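Local coordinates for putative cell adhesion protein (Bacteroides fragilis, PDB 4H40), which probably serves as a pilus (fimbrial) subunit in bacterial cell adhesion, at residues B[265-270]-B[289-294]; B[182-187]-B[204-209]. All blocks are in the same frame, centred on the assembly; numbering follows the deposited sequence.

Interaction 1 (B[265-270]-B[289-294])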
loop_
_atom_site.group_PDB
_atom_site.type_symbol
_atom_site.label_atom_id
_atom_site.label_comp_id
_atom_site.label_asym_id
_atom_site.label_seq_id
_atom_site.Cartn_x
_atom_site.Cartn_y
_atom_site.Cartn_z
ATOM N N HIS B 265 6.410 3.699 -12.263
ATOM C CA HIS B 265 6.076 2.443 -12.926
ATOM C C HIS B 265 5.535 1.436 -11.917
ATOM O O HIS B 265 5.438 1.740 -10.737
ATOM C CB HIS B 265 7.323 1.912 -13.683
ATOM C CG HIS B 265 7.733 2.820 -14.799
ATOM N ND1 HIS B 265 8.624 3.857 -14.595
ATOM C CD2 HIS B 265 7.279 2.881 -16.078
ATOM C CE1 HIS B 265 8.692 4.500 -15.759
ATOM N NE2 HIS B 265 7.906 3.941 -16.681
ATOM N N SER B 266 5.081 0.282 -12.395
ATOM C CA SER B 266 4.585 -0.787 -11.540
ATOM C C SER B 266 5.554 -1.964 -11.482
ATOM O O SER B 266 6.210 -2.292 -12.471
ATOM C CB SER B 266 3.228 -1.292 -12.015
ATOM O OG SER B 266 2.301 -0.232 -12.029
ATOM N N ILE B 267 5.626 -2.598 -10.305
ATOM C CA ILE B 267 6.340 -3.840 -10.042
ATOM C C ILE B 267 5.236 -4.872 -9.773
ATOM O O ILE B 267 4.500 -4.697 -8.801
ATOM C CB ILE B 267 7.382 -3.719 -8.875
ATOM C CG1 ILE B 267 8.600 -2.870 -9.307
ATOM C CG2 ILE B 267 7.842 -5.117 -8.399
ATOM C CD1 ILE B 267 9.427 -2.327 -8.169
ATOM N N SER B 268 5.063 -5.877 -10.655
ATOM C CA SER B 268 4.088 -6.937 -10.422
ATOM C C SER B 268 4.770 -8.090 -9.675
ATOM O O SER B 268 5.953 -8.382 -9.886
ATOM C CB SER B 268 3.435 -7.420 -11.709
ATOM O OG SER B 268 4.083 -8.534 -12.292
ATOM N N VAL B 269 4.015 -8.696 -8.761
ATOM C CA VAL B 269 4.410 -9.818 -7.926
ATOM C C VAL B 269 3.364 -10.929 -8.146
ATOM O O VAL B 269 2.213 -10.777 -7.735
ATOM C CB VAL B 269 4.560 -9.414 -6.433
ATOM C CG1 VAL B 269 4.857 -10.627 -5.566
ATOM C CG2 VAL B 269 5.656 -8.380 -6.250
ATOM N N LEU B 270 3.760 -12.021 -8.832
ATOM C CA LEU B 270 2.868 -13.155 -9.064
ATOM C C LEU B 270 3.186 -14.301 -8.118
ATOM O O LEU B 270 4.261 -14.875 -8.201
ATOM C CB LEU B 270 2.970 -13.667 -10.498
ATOM C CG LEU B 270 2.230 -12.970 -11.585
ATOM C CD1 LEU B 270 2.502 -13.684 -12.883
ATOM C CD2 LEU B 270 0.751 -12.981 -11.332
ATOM N N LEU B 289 7.489 2.748 -6.068
ATOM C CA LEU B 289 8.497 2.071 -5.257
ATOM C C LEU B 289 9.941 2.575 -5.523
ATOM O O LEU B 289 10.321 2.719 -6.686
ATOM C CB LEU B 289 8.412 0.552 -5.506
ATOM C CG LEU B 289 7.529 -0.279 -4.549
ATOM C CD1 LEU B 289 7.448 -1.724 -5.001
ATOM C CD2 LEU B 289 8.073 -0.259 -3.117
ATOM N N TYR B 290 10.725 2.842 -4.422
ATOM C CA TYR B 290 12.133 3.275 -4.400
ATOM C C TYR B 290 12.927 2.281 -3.551
ATOM O O TYR B 290 13.029 2.406 -2.314
ATOM C CB TYR B 290 12.302 4.723 -3.890
ATOM C CG TYR B 290 13.517 5.433 -4.458
ATOM C CD1 TYR B 290 13.574 5.791 -5.803
ATOM C CD2 TYR B 290 14.607 5.753 -3.650
ATOM C CE1 TYR B 290 14.692 6.430 -6.338
ATOM C CE2 TYR B 290 15.726 6.411 -4.169
ATOM C CZ TYR B 290 15.770 6.743 -5.517
ATOM O OH TYR B 290 16.875 7.384 -6.053
ATOM N N LEU B 291 13.396 1.218 -4.225
ATOM C CA LEU B 291 14.133 0.111 -3.609
ATOM C C LEU B 291 15.600 0.493 -3.571
ATOM O O LEU B 291 16.190 0.781 -4.621
ATOM C CB LEU B 291 13.877 -1.185 -4.412
ATOM C CG LEU B 291 12.389 -1.542 -4.754
ATOM C CD1 LEU B 291 12.286 -2.805 -5.631
ATOM C CD2 LEU B 291 11.563 -1.745 -3.512
ATOM N N THR B 292 16.158 0.632 -2.362
ATOM C CA THR B 292 17.563 1.028 -2.212
ATOM C C THR B 292 18.375 -0.066 -1.472
ATOM O O THR B 292 17.803 -0.938 -0.810
ATOM C CB THR B 292 17.682 2.398 -1.522
ATOM O OG1 THR B 292 17.017 2.379 -0.261
ATOM C CG2 THR B 292 17.080 3.497 -2.329
ATOM N N ALA B 293 19.720 0.007 -1.606
ATOM C CA ALA B 293 20.707 -0.891 -1.026
ATOM C C ALA B 293 20.616 -0.912 0.471
ATOM O O ALA B 293 20.577 0.146 1.079
ATOM C CB ALA B 293 22.099 -0.450 -1.437
ATOM N N GLY B 294 20.618 -2.109 1.052
ATOM C CA GLY B 294 20.605 -2.305 2.497
ATOM C C GLY B 294 19.240 -2.273 3.147
ATOM O O GLY B 294 19.163 -2.361 4.369
#
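Ile-267 meets Leu-289 and Leu-291 at one end of a β-sandwich in this fimbrillin-like protein, a member of the transthyretin clan. The contact shows how two strands of different sheets can be joined by side chains alone. Strand 266-275 belongs to an antiparallel four-stranded sheet, whereas 289-291 is an outer strand of a small three-stranded one. Their backbones stay well separated, with Ile-267 CA 7.9 Å from Leu-289 CA, and no hydrogen bond links the segments. The alternation of a β-strand places Leu-289 and Leu-291 on the same side, turned toward Ile-267, while Tyr-290 between them points away and packs on Arg-263 and Asp-261.

The long branch of Ile-267 does the touching. With CG1 anti to the carbonyl carbon (chi1 -71°) and the chain extended beyond it (chi2 161°), the terminal methyl is carried across to both leucines. Leu-291 comes to meet it tip to tip, its CD1 lying 3.9 Å from Ile-267 CD1. Leu-289 instead crosses the isoleucine at about a right angle. That crossing brings two parts of Leu-289 to the same methyl: Ile-267 CD1 is 4.1 Å from Leu-289 CB and 3.8 Å from Leu-289 CD1.

Interaction 2 (B[182-187]-B[204-209]); sequences ARMQFT and IEISGI
Met-184 and Phe-186 face Ile-206 and Ile-204 across the interior of a β-sandwich, a textbook case of alternate residues of a strand dividing between core and outer surface. Strands 182-187 and 204-207 lie in different sheets, their axes 10.4 Å apart at closest and their directions 140° apart. Arg-183 belongs to the outer side: its NH2 donates to Gln-185 OE1 (2.7 Å), the acceptor lying almost in the guanidinium plane.

Met-184, modelled as selenomethionine, turns inward. Its chain bends at the last torsion (chi3 90°), and the Met-184 and Ile-206 side chains cross at a slant, with Met-184 SE 4.0 Å from Ile-206 CG2. Gln-185 turns away from the other strand. Phe-186 then returns to the core, where Ile-206 reaches it from the opposite direction; the isoleucine CD1 lies at the ring edge, near its plane, 3.5 Å from Phe-186 CE2. Ile-204 CG2 lies 4.2 Å from Phe-186 CD2. Val-269 touches both Phe-186 and Ile-204, extending the same core.

All four contacting residues are buried and no hydrogen bond crosses between the strands, implying that the two strands meet here through apolar side-chain packing.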
loop_
_atom_site.group_PDB
_atom_site.type_symbol
_atom_site.label_atom_id
_atom_site.label_comp_id
_atom_site.label_asym_id
_atom_site.label_seq_id
_atom_site.Cartn_x
_atom_site.Cartn_y
_atom_site.Cartn_z
ATOM N N ALA B 182 18.844 -4.423 -2.574
ATOM C CA ALA B 182 17.627 -4.348 -1.808
ATOM C C ALA B 182 17.188 -5.778 -1.536
ATOM O O ALA B 182 17.708 -6.720 -2.152
ATOM C CB ALA B 182 16.567 -3.591 -2.602
ATOM N N ARG B 183 16.241 -5.953 -0.629
ATOM C CA ARG B 183 15.686 -7.246 -0.287
ATOM C C ARG B 183 14.181 -7.150 -0.257
ATOM O O ARG B 183 13.635 -6.184 0.268
ATOM C CB ARG B 183 16.227 -7.705 1.068
ATOM C CG ARG B 183 15.675 -9.051 1.505
ATOM C CD ARG B 183 16.255 -9.491 2.815
ATOM N NE ARG B 183 15.312 -10.324 3.539
ATOM C CZ ARG B 183 15.572 -11.558 3.949
ATOM N NH1 ARG B 183 16.763 -12.106 3.716
ATOM N NH2 ARG B 183 14.651 -12.251 4.609
HETATM N N MSE B 184 13.506 -8.145 -0.819
HETATM C CA MSE B 184 12.051 -8.246 -0.781
HETATM C C MSE B 184 11.710 -9.527 -0.047
HETATM O O MSE B 184 12.383 -10.545 -0.237
HETATM C CB MSE B 184 11.412 -8.193 -2.167
HETATM C CG MSE B 184 11.563 -6.834 -2.816
HETATM SE SE MSE B 184 10.570 -6.576 -4.473
HETATM C CE MSE B 184 8.936 -5.906 -3.712
ATOM N N GLN B 185 10.738 -9.457 0.870
ATOM C CA GLN B 185 10.299 -10.614 1.602
ATOM C C GLN B 185 8.787 -10.683 1.605
ATOM O O GLN B 185 8.131 -9.675 1.795
ATOM C CB GLN B 185 10.844 -10.583 3.013
ATOM C CG GLN B 185 10.559 -11.857 3.734
ATOM C CD GLN B 185 10.990 -11.767 5.139
ATOM O OE1 GLN B 185 12.111 -12.124 5.474
ATOM N NE2 GLN B 185 10.100 -11.312 5.989
ATOM N N PHE B 186 8.243 -11.883 1.389
ATOM C CA PHE B 186 6.824 -12.188 1.384
ATOM C C PHE B 186 6.568 -13.318 2.391
ATOM O O PHE B 186 7.188 -14.384 2.317
ATOM C CB PHE B 186 6.344 -12.565 -0.036
ATOM C CG PHE B 186 6.780 -11.560 -1.094
ATOM C CD1 PHE B 186 6.022 -10.423 -1.355
ATOM C CD2 PHE B 186 7.964 -11.726 -1.784
ATOM C CE1 PHE B 186 6.456 -9.470 -2.266
ATOM C CE2 PHE B 186 8.400 -10.762 -2.698
ATOM C CZ PHE B 186 7.655 -9.638 -2.919
ATOM N N THR B 187 5.725 -13.020 3.398
ATOM C CA THR B 187 5.217 -13.973 4.361
ATOM C C THR B 187 3.791 -14.237 3.910
ATOM O O THR B 187 3.008 -13.278 3.800
ATOM C CB THR B 187 5.337 -13.459 5.802
ATOM O OG1 THR B 187 6.706 -13.175 6.104
ATOM C CG2 THR B 187 4.794 -14.448 6.807
ATOM N N ILE B 204 7.227 -17.474 -6.644
ATOM C CA ILE B 204 6.899 -16.043 -6.660
ATOM C C ILE B 204 7.774 -15.338 -7.700
ATOM O O ILE B 204 9.004 -15.359 -7.597
ATOM C CB ILE B 204 7.057 -15.426 -5.239
ATOM C CG1 ILE B 204 6.065 -16.067 -4.259
ATOM C CG2 ILE B 204 6.930 -13.878 -5.275
ATOM C CD1 ILE B 204 6.459 -15.956 -2.891
ATOM N N GLU B 205 7.131 -14.747 -8.711
ATOM C CA GLU B 205 7.813 -14.015 -9.768
ATOM C C GLU B 205 7.559 -12.499 -9.621
ATOM O O GLU B 205 6.417 -12.033 -9.631
ATOM C CB GLU B 205 7.398 -14.525 -11.142
ATOM C CG GLU B 205 8.212 -13.898 -12.258
ATOM C CD GLU B 205 8.167 -14.641 -13.578
ATOM O OE1 GLU B 205 7.055 -15.013 -14.024
ATOM O OE2 GLU B 205 9.251 -14.832 -14.177
ATOM N N ILE B 206 8.654 -11.771 -9.410
ATOM C CA ILE B 206 8.727 -10.328 -9.296
ATOM C C ILE B 206 9.142 -9.829 -10.701
ATOM O O ILE B 206 10.086 -10.347 -11.282
ATOM C CB ILE B 206 9.700 -9.945 -8.151
ATOM C CG1 ILE B 206 9.304 -10.671 -6.833
ATOM C CG2 ILE B 206 9.786 -8.420 -7.960
ATOM C CD1 ILE B 206 10.230 -10.478 -5.687
ATOM N N SER B 207 8.371 -8.902 -11.271
ATOM C CA SER B 207 8.558 -8.363 -12.623
ATOM C C SER B 207 8.569 -6.844 -12.621
ATOM O O SER B 207 7.923 -6.228 -11.774
ATOM C CB SER B 207 7.431 -8.848 -13.535
ATOM O OG SER B 207 7.657 -10.152 -14.046
ATOM N N GLY B 208 9.274 -6.267 -13.587
ATOM C CA GLY B 208 9.385 -4.823 -13.759
ATOM C C GLY B 208 10.452 -4.198 -12.892
ATOM O O GLY B 208 10.293 -3.075 -12.405
ATOM N N ILE B 209 11.548 -4.925 -12.688
ATOM C CA ILE B 209 12.643 -4.453 -11.847
ATOM C C ILE B 209 13.858 -4.076 -12.746
ATOM O O ILE B 209 13.777 -4.206 -13.970
ATOM C CB ILE B 209 12.964 -5.489 -10.735
ATOM C CG1 ILE B 209 12.865 -6.950 -11.263
ATOM C CG2 ILE B 209 12.042 -5.263 -9.573
ATOM C CD1 ILE B 209 13.688 -7.969 -10.532
#

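From the N terminus, the chain first passes through 182-187, and interaction 2 closes a loop of 16 intervening residues when 204-209 returns on the facing sheet. Interaction 1 opens later, at 265-270, and closes over 18 residues, most of them in strand 278-287, at 289-294. The two loops follow in series, neither nested nor crossed, yet their centres lie only 7 Å apart. Neighbouring strands 197-207 and 266-275 join them through probable backbone hydrogen bonds, Ser-207 N to Ser-268 O and Leu-270 N to Glu-205 O. Ile-206 also touches Ile-267, so the sandwich interior runs on to the small sheet containing 289-291.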